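Local atomic coordinates of putative cellulase CEL6 (Mycobacterium tuberculosis, PDB entry 1UP3), a protein that probably hydrolyses beta-1,4-glucosidic bonds of cellulose as an endoglucanase of glycoside hydrolase family 6. Residues 2-6 and 254-258; 70-76 and 113-119; 218-224 and 238-243. All coordinates share one frame; numbering follows the deposited sequence.

Contact 1: 2-6 and 254-258. With SO4 (sulfate ion), chain D.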
ATOM      1  N   ALA A   2      14.504   0.004  16.898  1.00 20.08           N
ATOM      2  CA  ALA A   2      14.729  -1.219  16.098  1.00 19.11           C
ATOM      3  C   ALA A   2      13.630  -1.297  15.041  1.00 17.16           C
ATOM      4  O   ALA A   2      12.662  -0.515  15.079  1.00 19.11           O
ATOM      5  CB  ALA A   2      14.709  -2.454  16.993  1.00 20.53           C
ATOM      6  N   ASN A   3      13.780  -2.241  14.109  1.00 14.87           N
ATOM      7  CA  ASN A   3      12.800  -2.423  13.019  1.00 11.99           C
ATOM      8  C   ASN A   3      11.532  -3.034  13.606  1.00 10.82           C
ATOM      9  O   ASN A   3      11.581  -4.174  14.073  1.00 11.12           O
ATOM     10  CB  ASN A   3      13.417  -3.333  11.997  1.00 11.63           C
ATOM     11  CG  ASN A   3      12.555  -3.528  10.772  1.00 10.05           C
ATOM     12  OD1 ASN A   3      11.395  -3.116  10.763  1.00  9.66           O
ATOM     13  ND2 ASN A   3      13.150  -4.125   9.719  1.00  9.52           N
ATOM     14  N   PRO A   4      10.409  -2.317  13.598  1.00 10.68           N
ATOM     15  CA  PRO A   4       9.157  -2.846  14.155  1.00  9.97           C
ATOM     16  C   PRO A   4       8.572  -4.031  13.364  1.00 10.56           C
ATOM     17  O   PRO A   4       7.661  -4.715  13.817  1.00 10.83           O
ATOM     18  CB  PRO A   4       8.212  -1.627  14.094  1.00 10.61           C
ATOM     19  CG  PRO A   4       8.704  -0.811  12.960  1.00  9.89           C
ATOM     20  CD  PRO A   4      10.211  -0.976  12.984  1.00 10.59           C
ATOM     21  N   LEU A   5       9.100  -4.292  12.181  1.00  9.27           N
ATOM     22  CA  LEU A   5       8.539  -5.303  11.294  1.00  8.55           C
ATOM     23  C   LEU A   5       9.278  -6.634  11.376  1.00  9.97           C
ATOM     24  O   LEU A   5       8.897  -7.589  10.715  1.00  9.77           O
ATOM     25  CB  LEU A   5       8.568  -4.828   9.837  1.00  9.05           C
ATOM     26  CG  LEU A   5       7.882  -3.492   9.570  1.00  8.39           C
ATOM     27  CD1 LEU A   5       7.767  -3.232   8.066  1.00  8.81           C
ATOM     28  CD2 LEU A   5       6.505  -3.447  10.195  1.00  8.00           C
ATOM     29  N   ALA A   6      10.359  -6.687  12.162  1.00 11.35           N
ATOM     30  CA  ALA A   6      11.167  -7.891  12.257  1.00 13.21           C
ATOM     31  C   ALA A   6      10.559  -8.735  13.390  1.00 16.03           C
ATOM     32  O   ALA A   6       9.761  -8.253  14.163  1.00 18.79           O
ATOM     33  CB  ALA A   6      12.616  -7.529  12.506  1.00 14.14           C
ATOM     34  N   ALA A 254      15.593   0.648   4.901  1.00  6.51           N
ATOM     35  CA  ALA A 254      14.473  -0.129   4.349  1.00  6.93           C
ATOM     36  C   ALA A 254      14.069  -1.173   5.374  1.00  7.88           C
ATOM     37  O   ALA A 254      14.776  -2.175   5.561  1.00  8.63           O
ATOM     38  CB  ALA A 254      14.902  -0.789   3.029  1.00  8.03           C
ATOM     39  N   ASP A 255      12.959  -0.950   6.063  1.00  6.41           N
ATOM     40  CA  ASP A 255      12.445  -1.893   7.064  1.00  5.71           C
ATOM     41  C   ASP A 255      11.949  -3.198   6.433  1.00  6.34           C
ATOM     42  O   ASP A 255      12.025  -4.274   7.064  1.00  7.80           O
ATOM     43  CB  ASP A 255      11.262  -1.301   7.836  1.00  5.50           C
ATOM     44  CG  ASP A 255      11.644  -0.265   8.900  1.00  5.49           C
ATOM     45  OD1 ASP A 255      12.847  -0.173   9.280  1.00  8.61           O
ATOM     46  OD2 ASP A 255      10.757   0.499   9.372  1.00  7.07           O
ATOM     47  N   ALA A 256      11.384  -3.110   5.222  1.00  5.12           N
ATOM     48  CA  ALA A 256      10.863  -4.306   4.578  1.00  5.11           C
ATOM     49  C   ALA A 256      10.587  -4.125   3.112  1.00  5.97           C
ATOM     50  O   ALA A 256      10.337  -3.013   2.651  1.00  5.80           O
ATOM     51  CB  ALA A 256       9.524  -4.742   5.249  1.00  5.90           C
ATOM     52  N   TYR A 257      10.590  -5.246   2.413  1.00  4.69           N
ATOM     53  CA  TYR A 257       9.876  -5.415   1.149  1.00  4.62           C
ATOM     54  C   TYR A 257       8.519  -6.006   1.483  1.00  4.92           C
ATOM     55  O   TYR A 257       8.456  -6.972   2.240  1.00  6.10           O
ATOM     56  CB  TYR A 257      10.621  -6.346   0.183  1.00  4.54           C
ATOM     57  CG  TYR A 257      12.067  -6.017  -0.081  1.00  6.25           C
ATOM     58  CD1 TYR A 257      12.546  -4.741   0.036  1.00  5.37           C
ATOM     59  CD2 TYR A 257      12.957  -7.035  -0.440  1.00  6.77           C
ATOM     60  CE1 TYR A 257      13.912  -4.445  -0.206  1.00  4.56           C
ATOM     61  CE2 TYR A 257      14.279  -6.773  -0.668  1.00  8.15           C
ATOM     62  CZ  TYR A 257      14.754  -5.480  -0.545  1.00  7.41           C
ATOM     63  OH  TYR A 257      16.071  -5.199  -0.742  1.00  7.89           O
ATOM     64  N   LEU A 258       7.447  -5.382   1.015  1.00  5.60           N
ATOM     65  CA  LEU A 258       6.081  -5.846   1.250  1.00  5.15           C
ATOM     66  C   LEU A 258       5.355  -6.050  -0.049  1.00  5.45           C
ATOM     67  O   LEU A 258       5.729  -5.447  -1.075  1.00  5.96           O
ATOM     68  CB  LEU A 258       5.277  -4.862   2.109  1.00  6.25           C
ATOM     69  CG  LEU A 258       5.811  -4.556   3.520  1.00  6.23           C
ATOM     70  CD1 LEU A 258       4.971  -3.454   4.147  1.00  7.79           C
ATOM     71  CD2 LEU A 258       5.870  -5.830   4.382  1.00 10.79           C
TER
HETATM   72  S   SO4 D 386      16.115   1.692  14.169  1.00 37.88           S
HETATM   73  O1  SO4 D 386      14.947   2.337  14.771  1.00 35.04           O
HETATM   74  O2  SO4 D 386      15.802   0.811  13.040  1.00 34.10           O
HETATM   75  O3  SO4 D 386      16.755   0.844  15.185  1.00 38.24           O
HETATM   76  O4  SO4 D 386      17.068   2.728  13.761  1.00 37.62           O
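Asn-3 reaches across to Asp-255 and holds it in two ways, a clear case of one side-chain amide doing several jobs. Its ND2 gives a nearly straight hydrogen bond to the backbone O of Asp-255 (2.9 Å), in the carbonyl plane and on a lone pair. CG stands anti to the backbone N (chi1 -176°), which carries the amide out to Asp-255, where it stacks on the carboxylate with the two planes 26° apart. Asn-3 OD1 accepts from Leu-5 N at 2.9 Å, closing an Asx turn. The tight part lies deeper: Leu-5 CD1 packs on Ala-256 CB at 3.6 Å and also touches Asp-255 CB, while the leucine rests on Val-215 and Tyr-156. The N-terminal loop packs on the start of strand 254-258, the last in the parallel sheet, and on strand 153-158. Away from that packing the contact loosens: Pro-4 CD comes only within 3.9 Å of Asp-255 OD2, and exposed Ala-2 makes weak bonds through its N to a sulfate ion, probably from the crystallisation liquor and also hydrogen-bonded to Arg-183. Asp-255 OD2 forms a salt bridge with Arg-183 and a hydrogen bond with Tyr-156; the arginine's positive charge would probably favour the ionised carboxylate.

Contact 2: 70-76 and 113-119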
ATOM      1  N   MET A  70       2.047 -10.298  11.826  1.00  5.26           N
ATOM      2  CA  MET A  70       1.870  -8.850  11.689  1.00  5.59           C
ATOM      3  C   MET A  70       0.900  -8.549  10.538  1.00  5.27           C
ATOM      4  O   MET A  70       1.209  -8.855   9.401  1.00  6.17           O
ATOM      5  CB  MET A  70       3.220  -8.167  11.397  1.00  6.35           C
ATOM      6  CG  MET A  70       3.141  -6.684  11.100  1.00  7.84           C
ATOM      7  SD  MET A  70       2.542  -5.678  12.403  1.00  8.49           S
ATOM      8  CE  MET A  70       3.941  -5.499  13.408  1.00 11.87           C
ATOM      9  N   PRO A  71      -0.240  -7.929  10.845  1.00  5.21           N
ATOM     10  CA  PRO A  71      -1.173  -7.526   9.787  1.00  5.53           C
ATOM     11  C   PRO A  71      -0.668  -6.265   9.107  1.00  5.95           C
ATOM     12  O   PRO A  71      -0.109  -5.405   9.764  1.00  6.33           O
ATOM     13  CB  PRO A  71      -2.464  -7.263  10.546  1.00  5.67           C
ATOM     14  CG  PRO A  71      -2.020  -6.800  11.828  1.00  5.19           C
ATOM     15  CD  PRO A  71      -0.738  -7.530  12.174  1.00  5.19           C
ATOM     16  N   VAL A  72      -0.934  -6.158   7.817  1.00  5.44           N
ATOM     17  CA  VAL A  72      -0.622  -4.950   7.034  1.00  6.19           C
ATOM     18  C   VAL A  72      -1.929  -4.457   6.445  1.00  5.65           C
ATOM     19  O   VAL A  72      -2.650  -5.225   5.755  1.00  6.10           O
ATOM     20  CB  VAL A  72       0.387  -5.221   5.898  1.00  6.75           C
ATOM     21  CG1 VAL A  72       0.763  -3.941   5.231  1.00  7.32           C
ATOM     22  CG2 VAL A  72       1.656  -5.979   6.416  1.00  7.68           C
ATOM     23  N   LEU A  73      -2.272  -3.213   6.787  1.00  5.95           N
ATOM     24  CA  LEU A  73      -3.500  -2.568   6.358  1.00  6.94           C
ATOM     25  C   LEU A  73      -3.111  -1.367   5.491  1.00  7.13           C
ATOM     26  O   LEU A  73      -2.190  -0.629   5.845  1.00  7.71           O
ATOM     27  CB  LEU A  73      -4.328  -2.109   7.555  1.00  9.45           C
ATOM     28  CG  LEU A  73      -4.849  -3.325   8.344  1.00 14.29           C
ATOM     29  CD1 LEU A  73      -4.793  -3.016   9.784  1.00 23.55           C
ATOM     30  CD2 LEU A  73      -6.247  -3.672   7.948  1.00 19.72           C
ATOM     31  N   THR A  74      -3.837  -1.176   4.396  1.00  5.44           N
ATOM     32  CA  THR A  74      -3.668  -0.018   3.527  1.00  5.43           C
ATOM     33  C   THR A  74      -4.899   0.863   3.572  1.00  5.40           C
ATOM     34  O   THR A  74      -5.990   0.388   3.293  1.00  6.27           O
ATOM     35  CB  THR A  74      -3.386  -0.486   2.138  1.00  6.29           C
ATOM     36  OG1 THR A  74      -2.155  -1.238   2.150  1.00  6.89           O
ATOM     37  CG2 THR A  74      -3.145   0.719   1.185  1.00  5.66           C
ATOM     38  N   LEU A  75      -4.732   2.113   3.972  1.00  5.16           N
ATOM     39  CA  LEU A  75      -5.853   3.045   4.019  1.00  5.23           C
ATOM     40  C   LEU A  75      -5.931   3.789   2.701  1.00  5.65           C
ATOM     41  O   LEU A  75      -4.988   4.458   2.309  1.00  6.59           O
ATOM     42  CB  LEU A  75      -5.694   4.013   5.208  1.00  5.87           C
ATOM     43  CG  LEU A  75      -5.554   3.343   6.580  1.00  7.82           C
ATOM     44  CD1 LEU A  75      -5.488   4.407   7.674  1.00 10.74           C
ATOM     45  CD2 LEU A  75      -6.685   2.360   6.889  1.00 11.28           C
ATOM     46  N   TYR A  76      -7.078   3.724   2.032  1.00  5.13           N
ATOM     47  CA  TYR A  76      -7.215   4.295   0.681  1.00  5.26           C
ATOM     48  C   TYR A  76      -8.588   4.962   0.553  1.00  5.16           C
ATOM     49  O   TYR A  76      -9.426   4.550  -0.258  1.00  6.21           O
ATOM     50  CB  TYR A  76      -7.005   3.170  -0.351  1.00  5.07           C
ATOM     51  CG  TYR A  76      -6.791   3.570  -1.803  1.00  4.97           C
ATOM     52  CD1 TYR A  76      -5.877   4.562  -2.124  1.00  5.94           C
ATOM     53  CD2 TYR A  76      -7.447   2.909  -2.823  1.00  6.88           C
ATOM     54  CE1 TYR A  76      -5.633   4.942  -3.451  1.00  8.47           C
ATOM     55  CE2 TYR A  76      -7.223   3.244  -4.164  1.00  7.18           C
ATOM     56  CZ  TYR A  76      -6.298   4.240  -4.473  1.00  7.07           C
ATOM     57  OH  TYR A  76      -6.083   4.591  -5.804  1.00  7.74           O
ATOM     58  N   ALA A 113       0.150  -3.541  14.246  1.00  6.86           N
ATOM     59  CA  ALA A 113      -0.294  -3.402  12.862  1.00  7.07           C
ATOM     60  C   ALA A 113       0.738  -2.588  12.099  1.00  7.37           C
ATOM     61  O   ALA A 113       1.415  -1.730  12.674  1.00  8.91           O
ATOM     62  CB  ALA A 113      -1.695  -2.734  12.751  1.00  7.05           C
ATOM     63  N   THR A 114       0.828  -2.861  10.816  1.00  7.30           N
ATOM     64  CA  THR A 114       1.556  -2.036   9.868  1.00  6.36           C
ATOM     65  C   THR A 114       0.515  -1.310   9.018  1.00  7.33           C
ATOM     66  O   THR A 114      -0.425  -1.947   8.536  1.00  6.03           O
ATOM     67  CB  THR A 114       2.423  -2.943   9.022  1.00  8.34           C
ATOM     68  OG1 THR A 114       3.392  -3.599   9.840  1.00 10.66           O
ATOM     69  CG2 THR A 114       3.228  -2.156   7.948  1.00  7.35           C
ATOM     70  N   ILE A 115       0.606   0.019   8.942  1.00  8.26           N
ATOM     71  CA  ILE A 115      -0.398   0.829   8.259  1.00  8.99           C
ATOM     72  C   ILE A 115       0.276   1.605   7.158  1.00  8.81           C
ATOM     73  O   ILE A 115       1.221   2.333   7.428  1.00  8.91           O
ATOM     74  CB  ILE A 115      -1.118   1.802   9.202  1.00 10.50           C
ATOM     75  CG1 ILE A 115      -1.581   1.101  10.493  0.50  8.14           C
ATOM     76  CG2 ILE A 115      -2.297   2.475   8.467  0.50  9.61           C
ATOM     77  CD1 ILE A 115      -2.592   0.002  10.315  0.50  6.99           C
ATOM     78  N   ILE A 116      -0.216   1.415   5.938  1.00  5.50           N
ATOM     79  CA  ILE A 116       0.213   2.162   4.761  1.00  5.34           C
ATOM     80  C   ILE A 116      -0.851   3.261   4.536  1.00  5.24           C
ATOM     81  O   ILE A 116      -2.014   2.976   4.242  1.00  5.41           O
ATOM     82  CB  ILE A 116       0.315   1.272   3.545  1.00  5.66           C
ATOM     83  CG1 ILE A 116       1.168   0.007   3.809  1.00  7.39           C
ATOM     84  CG2 ILE A 116       0.793   2.093   2.339  1.00  6.28           C
ATOM     85  CD1 ILE A 116       2.569   0.334   4.194  1.00  7.78           C
ATOM     86  N   VAL A 117      -0.462   4.511   4.722  1.00  4.87           N
ATOM     87  CA  VAL A 117      -1.408   5.635   4.713  1.00  5.14           C
ATOM     88  C   VAL A 117      -1.469   6.256   3.305  1.00  4.87           C
ATOM     89  O   VAL A 117      -0.532   6.921   2.840  1.00  5.06           O
ATOM     90  CB  VAL A 117      -1.011   6.732   5.708  1.00  6.37           C
ATOM     91  CG1 VAL A 117      -2.024   7.877   5.718  1.00  7.00           C
ATOM     92  CG2 VAL A 117      -0.840   6.182   7.091  1.00  6.45           C
ATOM     93  N   GLU A 118      -2.609   6.030   2.662  1.00  5.08           N
ATOM     94  CA  GLU A 118      -3.028   6.713   1.438  1.00  4.53           C
ATOM     95  C   GLU A 118      -2.047   6.678   0.273  1.00  5.82           C
ATOM     96  O   GLU A 118      -1.479   7.690  -0.123  1.00  5.68           O
ATOM     97  CB  GLU A 118      -3.456   8.135   1.764  1.00  4.42           C
ATOM     98  CG  GLU A 118      -4.649   8.186   2.709  1.00  4.53           C
ATOM     99  CD  GLU A 118      -5.923   7.572   2.147  1.00  4.66           C
ATOM    100  OE1 GLU A 118      -6.111   7.445   0.901  1.00  4.97           O
ATOM    101  OE2 GLU A 118      -6.797   7.223   2.987  1.00  7.20           O
ATOM    102  N   PRO A 119      -1.932   5.510  -0.334  1.00  5.16           N
ATOM    103  CA  PRO A 119      -1.176   5.401  -1.610  1.00  6.20           C
ATOM    104  C   PRO A 119      -1.581   6.522  -2.571  1.00  6.34           C
ATOM    105  O   PRO A 119      -2.770   6.733  -2.770  1.00  6.33           O
ATOM    106  CB  PRO A 119      -1.638   4.047  -2.170  1.00  4.90           C
ATOM    107  CG  PRO A 119      -1.852   3.225  -0.924  1.00  5.29           C
ATOM    108  CD  PRO A 119      -2.488   4.211   0.059  1.00  5.20           C
TER
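A beta-alpha-beta crossover, in which strand 72-75 runs through helix 94-108 into strand 113-117, brings two neighbouring parallel strands together. Backbone hydrogen bonds alternate between them: Thr-114 N to Pro-71 O, Leu-73 N to Thr-114 O (2.8 Å), Ile-116 N to Leu-73 O and Leu-75 N to Ile-116 O. A fifth, from Glu-118 N to Leu-75 O, is more bent, at 132°, where the chain leaves the sheet. On the face of Leu-73, Leu-75 and Ile-115, the two leucine CD1 methyls meet different branches of Ile-115 in one of its two conformers: Leu-73 CD1 lies 3.8 Å from Ile-115 CD1, and Leu-75 CD1 meets Ile-115 CG2. Helices 50-66 and 94-108 cover this side, as in the distorted alpha/beta barrel of family 6. The face of Val-72, Thr-74, Thr-114 and Ile-116 turns inward, and there the Thr-114 hydroxyl OG1 is buried without a polar partner, with Met-70 CG at 3.3 Å; bends at chi2 and chi3 fold the methionine back across it. Near the C-terminal end, Thr-74 CG2 packs on Pro-119 CG (3.5 Å), and the edge of the Tyr-76 ring faces Pro-119 O, with CE1 3.4 Å from it. Glu-118 bonds through its carboxylate to Tyr-97 and to the backbone N atoms of Gly-77 and Ile-78, and the Tyr-76 side chain is about 5 Å from a bound glucose unit.

Contact 3: 218-224 and 238-243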
ATOM      1  N   THR A 218       7.099  -4.693  -3.469  1.00  4.11           N
ATOM      2  CA  THR A 218       7.755  -5.573  -4.422  1.00  5.02           C
ATOM      3  C   THR A 218       6.811  -6.594  -5.060  1.00  4.85           C
ATOM      4  O   THR A 218       7.241  -7.594  -5.676  1.00  6.06           O
ATOM      5  CB  THR A 218       8.926  -6.311  -3.740  1.00  5.00           C
ATOM      6  OG1 THR A 218       8.441  -7.047  -2.602  1.00  4.89           O
ATOM      7  CG2 THR A 218      10.008  -5.308  -3.252  1.00  6.25           C
ATOM      8  N   SER A 219       5.509  -6.337  -4.954  1.00  4.48           N
ATOM      9  CA  SER A 219       4.509  -7.238  -5.499  1.00  5.62           C
ATOM     10  C   SER A 219       4.655  -7.563  -6.992  1.00  5.02           C
ATOM     11  O   SER A 219       4.397  -8.718  -7.423  1.00  5.42           O
ATOM     12  CB  SER A 219       3.121  -6.687  -5.230  1.00  5.12           C
ATOM     13  OG  SER A 219       2.960  -5.364  -5.750  1.00  6.64           O
ATOM     14  N   ARG A 220       5.070  -6.578  -7.783  1.00  4.59           N
ATOM     15  CA  ARG A 220       5.031  -6.709  -9.236  1.00  5.30           C
ATOM     16  C   ARG A 220       6.282  -6.205  -9.927  1.00  5.16           C
ATOM     17  O   ARG A 220       6.218  -5.855 -11.112  1.00  5.89           O
ATOM     18  CB  ARG A 220       3.799  -6.013  -9.798  1.00  5.19           C
ATOM     19  CG  ARG A 220       2.463  -6.622  -9.258  1.00  5.12           C
ATOM     20  CD  ARG A 220       1.211  -6.119  -9.981  1.00  5.76           C
ATOM     21  NE  ARG A 220       0.997  -4.683  -9.770  1.00  6.59           N
ATOM     22  CZ  ARG A 220       0.075  -3.996 -10.381  1.00  7.27           C
ATOM     23  NH1 ARG A 220      -0.758  -4.607 -11.235  1.00  9.21           N
ATOM     24  NH2 ARG A 220      -0.063  -2.708 -10.102  1.00  7.28           N
ATOM     25  N   ASN A 221       7.406  -6.115  -9.208  1.00  4.98           N
ATOM     26  CA  ASN A 221       8.621  -5.458  -9.737  1.00  5.91           C
ATOM     27  C   ASN A 221       9.785  -6.365 -10.097  1.00  5.69           C
ATOM     28  O   ASN A 221      10.925  -5.898 -10.278  1.00  6.31           O
ATOM     29  CB  ASN A 221       9.068  -4.313  -8.822  1.00  5.40           C
ATOM     30  CG  ASN A 221       9.819  -4.798  -7.594  1.00  7.35           C
ATOM     31  OD1 ASN A 221       9.748  -5.988  -7.230  1.00  6.58           O
ATOM     32  ND2 ASN A 221      10.568  -3.896  -6.950  1.00  4.44           N
ATOM     33  N   GLY A 222       9.524  -7.664 -10.227  1.00  6.32           N
ATOM     34  CA  GLY A 222      10.579  -8.627 -10.514  1.00  6.62           C
ATOM     35  C   GLY A 222      11.222  -8.466 -11.865  1.00  6.72           C
ATOM     36  O   GLY A 222      12.353  -8.947 -12.051  1.00  7.82           O
ATOM     37  N   ALA A 223      10.543  -7.810 -12.818  1.00  5.80           N
ATOM     38  CA  ALA A 223      11.100  -7.593 -14.155  1.00  6.97           C
ATOM     39  C   ALA A 223      11.230  -6.094 -14.430  1.00  7.97           C
ATOM     40  O   ALA A 223      11.388  -5.657 -15.570  1.00  9.11           O
ATOM     41  CB  ALA A 223      10.220  -8.264 -15.227  1.00  7.38           C
ATOM     42  N   GLY A 224      11.139  -5.282 -13.364  1.00  6.83           N
ATOM     43  CA  GLY A 224      11.157  -3.851 -13.541  1.00  7.08           C
ATOM     44  C   GLY A 224       9.921  -3.341 -14.269  1.00  6.57           C
ATOM     45  O   GLY A 224       8.916  -4.062 -14.428  1.00  6.54           O
ATOM     46  N   GLY A 238       3.962  -8.333 -19.318  1.00  8.73           N
ATOM     47  CA  GLY A 238       5.374  -8.665 -19.183  1.00  9.33           C
ATOM     48  C   GLY A 238       6.028  -8.373 -17.834  1.00  7.98           C
ATOM     49  O   GLY A 238       7.260  -8.395 -17.711  1.00  9.99           O
ATOM     50  N   ARG A 239       5.215  -8.057 -16.828  1.00  7.69           N
ATOM     51  CA  ARG A 239       5.710  -7.799 -15.474  1.00  6.35           C
ATOM     52  C   ARG A 239       5.754  -9.107 -14.687  1.00  5.63           C
ATOM     53  O   ARG A 239       5.037 -10.040 -14.991  1.00  5.72           O
ATOM     54  CB  ARG A 239       4.827  -6.781 -14.739  1.00  6.36           C
ATOM     55  CG  ARG A 239       4.640  -5.436 -15.453  1.00  8.15           C
ATOM     56  CD  ARG A 239       5.906  -4.766 -15.953  1.00  8.87           C
ATOM     57  NE  ARG A 239       6.170  -5.096 -17.335  1.00 13.99           N
ATOM     58  CZ  ARG A 239       7.375  -5.204 -17.899  1.00 13.56           C
ATOM     59  NH1 ARG A 239       8.513  -5.095 -17.229  1.00 11.36           N
ATOM     60  NH2 ARG A 239       7.432  -5.469 -19.185  1.00 15.71           N
ATOM     61  N   ALA A 240       6.521  -9.131 -13.602  1.00  5.94           N
ATOM     62  CA  ALA A 240       6.714 -10.345 -12.822  1.00  5.92           C
ATOM     63  C   ALA A 240       6.584 -10.029 -11.359  1.00  5.80           C
ATOM     64  O   ALA A 240       6.960  -8.939 -10.934  1.00  5.88           O
ATOM     65  CB  ALA A 240       8.099 -10.899 -13.115  1.00  5.86           C
ATOM     66  N   LEU A 241       6.100 -10.993 -10.586  1.00  5.95           N
ATOM     67  CA  LEU A 241       6.189 -10.903  -9.134  1.00  6.11           C
ATOM     68  C   LEU A 241       7.626 -10.586  -8.749  1.00  5.71           C
ATOM     69  O   LEU A 241       8.600 -11.146  -9.342  1.00  6.51           O
ATOM     70  CB  LEU A 241       5.825 -12.230  -8.497  1.00  6.09           C
ATOM     71  CG  LEU A 241       4.451 -12.796  -8.796  1.00  6.52           C
ATOM     72  CD1 LEU A 241       4.379 -14.181  -8.158  1.00  8.16           C
ATOM     73  CD2 LEU A 241       3.349 -11.892  -8.294  1.00  6.79           C
ATOM     74  N   GLY A 242       7.760  -9.716  -7.739  1.00  6.09           N
ATOM     75  CA  GLY A 242       9.049  -9.404  -7.152  1.00  6.02           C
ATOM     76  C   GLY A 242       9.324 -10.205  -5.892  1.00  5.75           C
ATOM     77  O   GLY A 242       8.616 -11.183  -5.571  1.00  6.60           O
ATOM     78  N   ALA A 243      10.387  -9.833  -5.187  1.00  7.22           N
ATOM     79  CA  ALA A 243      10.786 -10.509  -3.950  1.00  7.63           C
ATOM     80  C   ALA A 243       9.654 -10.689  -2.991  1.00  7.48           C
ATOM     81  O   ALA A 243       8.923  -9.757  -2.756  1.00  6.95           O
ATOM     82  CB  ALA A 243      11.863  -9.684  -3.240  1.00  8.63           C
TER
HETATM   83  O   HOH W   1       7.987  -6.446 -13.118  1.00  5.34           O
HETATM   84  O   HOH W   2      11.823  -7.585  -6.440  1.00 10.76           O
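Direct hydrogen bonds join Thr-218 to Ala-243, Gly-222 to Ala-240 and Gly-224 to Arg-239. Thr-218 OG1 donates to Ala-243 O at 2.8 Å in the carbonyl plane; chi1 of 57° sets the hydroxyl between the backbone N and the carbonyl carbon, facing that acceptor. Gly-222 N reaches Ala-240 O (2.9 Å) from above the carbonyl plane. Arg-239 folds at chi2 and chi3, bringing NH1 to Gly-224 O at 3.0 Å; the oxygen sits at the guanidinium edge, in its plane, although the donor stands 60° out of the carbonyl plane. Arg-239 NE is held by Ser-237 O, and its backbone N is hydrogen-bonded to a bound polyether, probably from the crystallisation liquor.

Two waters extend the polar contact. One accepts from both Ala-223 N and Ala-240 N and lies beside Arg-220 O and Gly-224 O. The other donates to Asn-221 OD1 (2.7 Å) and accepts from Ala-243 N, while Asn-221 ND2 donates to Tyr-193 O and Thr-195 OG1.

Both segments belong to the long connection between strands 213-217 and 254-258, the last two of the parallel barrel sheet, and a type I turn from Asn-221 to Gly-224 reverses the first segment where it faces Ala-240.

Close backbone approach supplies the third kind of interaction. Leu-241 CA gives a CA-H...O contact to Ser-219 O at 3.3 Å, and Gly-222 CA a similar one to Leu-241 O. Apolar packing is modest: Ala-223 CB meets Ala-240 CB at 4.0 Å, whereas Leu-241 packs on Leu-288 of helix 282-291. Arg-220 extends the other way, to a salt bridge with Asp-267.

Contact 2 is the most central, about 6 Å from the centre of the chain, with the centres of contacts 1 and 3 farther out at about 14 and 15 Å. Contacts 1 and 2 have centres 14 Å apart and touch, Leu-5 CD2 lying 3.1 Å from Thr-114 OG1, so the N-terminal segment bridges strand 254-258 and the inner face of strand 113-117. Contact 1 adjoins contact 3 through a probable hydrogen bond from Thr-218 N to Leu-258 O (2.9 Å). Contacts 2 and 3 do not meet, their nearest atoms being about 10 Å apart. Both approach the bound sugar: the side chains of Tyr-76 and Arg-220 are about 5 Å and 7 Å from glucose units of the thio-oligosaccharide.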